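Local coordinates for glucose-6-phosphate acetyltransferase 1 (Arabidopsis thaliana, PDB 3T90), which transfers the acetyl group of acetyl-CoA to the amino group of D-glucosamine 6-phosphate, a step in UDP-N-acetylglucosamine biosynthesis, at the interface of chains A and B. Sequence-based numbering; all coordinates share one arbitrary frame. Chains: chain A/B, Glucose-6-phosphate acetyltransferase 1.

The interface of chains A and B. Residues chain A 78, 118-121; chain B 143, 145-147.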
# COMPACT_ATOMS: atom_id res chain seq x y z
N ARG A 78 4.58 -8.53 -12.81
CA ARG A 78 5.67 -9.21 -12.16
C ARG A 78 5.36 -10.71 -11.91
O ARG A 78 5.65 -11.27 -10.91
CB ARG A 78 6.21 -8.47 -10.88
CG ARG A 78 7.06 -7.23 -11.24
CD ARG A 78 8.51 -7.79 -11.49
NE ARG A 78 9.57 -6.76 -11.41
CZ ARG A 78 10.75 -7.01 -10.91
NH1 ARG A 78 11.05 -8.30 -10.45
NH2 ARG A 78 11.67 -6.02 -10.89
N TYR A 118 8.69 -9.09 -4.68
CA TYR A 118 9.79 -8.64 -5.59
C TYR A 118 10.33 -7.24 -5.17
O TYR A 118 11.41 -6.85 -5.62
CB TYR A 118 9.29 -8.63 -7.05
CG TYR A 118 8.21 -7.60 -7.37
CD1 TYR A 118 8.54 -6.34 -7.81
CD2 TYR A 118 6.90 -7.91 -7.17
CE1 TYR A 118 7.52 -5.38 -8.10
CE2 TYR A 118 5.91 -7.00 -7.42
CZ TYR A 118 6.21 -5.75 -7.92
OH TYR A 118 5.19 -4.81 -8.14
N LYS A 119 9.56 -6.51 -4.31
CA LYS A 119 9.98 -5.23 -3.85
C LYS A 119 9.26 -4.91 -2.55
O LYS A 119 8.23 -5.50 -2.21
CB LYS A 119 9.71 -4.11 -4.91
CG LYS A 119 8.20 -3.69 -4.96
CD LYS A 119 8.02 -2.52 -5.96
CE LYS A 119 6.53 -2.12 -6.03
NZ LYS A 119 6.35 -0.95 -6.97
N VAL A 120 9.82 -3.88 -1.89
CA VAL A 120 9.14 -3.19 -0.78
C VAL A 120 9.22 -1.71 -1.02
O VAL A 120 10.23 -1.23 -1.51
CB VAL A 120 9.72 -3.57 0.56
CG1 VAL A 120 11.20 -3.38 0.68
CG2 VAL A 120 8.97 -3.01 1.66
N ILE A 121 8.14 -1.02 -0.72
CA ILE A 121 8.07 0.42 -0.82
C ILE A 121 7.53 1.06 0.39
O ILE A 121 6.80 0.44 1.16
CB ILE A 121 7.25 0.78 -2.07
CG1 ILE A 121 5.79 0.16 -2.06
CG2 ILE A 121 7.97 0.31 -3.35
CD1 ILE A 121 4.93 0.60 -3.30
N GLN B 143 8.66 8.56 -2.41
CA GLN B 143 8.64 7.12 -2.33
C GLN B 143 10.06 6.63 -2.20
O GLN B 143 10.97 7.07 -2.95
CB GLN B 143 7.97 6.50 -3.56
CG GLN B 143 7.79 4.93 -3.42
CD GLN B 143 7.63 4.30 -4.78
OE1 GLN B 143 6.61 3.71 -5.08
NE2 GLN B 143 8.68 4.39 -5.58
N SER B 145 12.11 2.79 -2.36
CA SER B 145 11.88 1.43 -2.78
C SER B 145 13.14 0.58 -2.66
O SER B 145 14.26 1.09 -2.76
CB SER B 145 11.45 1.43 -4.27
OG SER B 145 12.47 2.06 -5.11
N LYS B 146 12.92 -0.69 -2.46
CA LYS B 146 14.03 -1.71 -2.50
C LYS B 146 13.48 -2.89 -3.27
O LYS B 146 12.49 -3.47 -2.89
CB LYS B 146 14.43 -2.17 -1.12
CG LYS B 146 15.55 -3.26 -1.23
CD LYS B 146 15.98 -3.72 0.19
CE LYS B 146 17.28 -4.56 0.19
NZ LYS B 146 17.84 -4.06 1.53
N TYR B 147 14.15 -3.24 -4.37
CA TYR B 147 13.83 -4.41 -5.13
C TYR B 147 14.76 -5.55 -4.71
O TYR B 147 15.97 -5.36 -4.54
CB TYR B 147 14.03 -4.12 -6.65
CG TYR B 147 12.91 -3.32 -7.25
CD1 TYR B 147 12.03 -3.91 -8.13
CD2 TYR B 147 12.68 -1.99 -6.85
CE1 TYR B 147 10.92 -3.23 -8.68
CE2 TYR B 147 11.54 -1.24 -7.45
CZ TYR B 147 10.68 -1.92 -8.29
OH TYR B 147 9.65 -1.22 -8.82
O HOH W 1 8.64 0.94 -7.38
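B:Tyr147 has CG anti to its carbonyl carbon (chi1 -77°), while A:Lys119 holds CG wedged between backbone N and carbonyl carbon (chi1 77°) and then runs fully extended; with these torsions the lysine chain and the phenol lie side by side, pointing the same way. The contact belongs to the homodimer of this GNAT-fold acetyltransferase: strand 119-124 of chain A pairs antiparallel with strand 138-147 of chain B, and the two-fold repeats the pairing with the chains exchanged.

The register is fixed by a reciprocal pair of backbone hydrogen bonds, A:Val120 N to B:Lys146 O and B:Lys146 N to A:Val120 O, each 2.9 Å. Bridges between A:Lys119 and B:Tyr147 and between A:Ile121 and B:Ser145 flank this pair.

Methylene carbons of A:Lys119 cover one ring face of B:Tyr147. A:Lys119 CB sits over the ring centre of B:Tyr147, 3.9 Å from the centroid, a CH-pi contact, and A:Lys119 CD reaches the phenol end, 3.6 Å from B:Tyr147 CZ. Beyond CD, water 1 links the lysine amine to the tyrosine hydroxyl, 3.0 Å from A:Lys119 NZ and 2.8 Å from B:Tyr147 OH. At the ring's CD1–CE1 side, A:Arg78 brings NH2 to 3.5 Å from B:Tyr147 CD1, with guanidinium and ring planes inclined at 37°. A:Tyr118 lies alongside B:Tyr147 and touches it directly through its ring CD1; it also takes A:Arg78 CG over its own ring centre and lays CD1 against the guanidinium, which is likely to steady the arginine beside the partner's ring. Because A:Arg78, A:Tyr118 and A:Lys119 are predicted substrate-binding residues, the tyrosine may also help shape the neighbouring subunit's sugar-phosphate site.

Replacing B:Tyr147 by an alanine would probably strip the A:Lys119 methylenes of their ring cover, break the water link to NZ and leave both lysine and A:Arg78 freer to turn.

Farther along, A:Ile121 CG2 packs 3.8 Å from B:Ser145 CB.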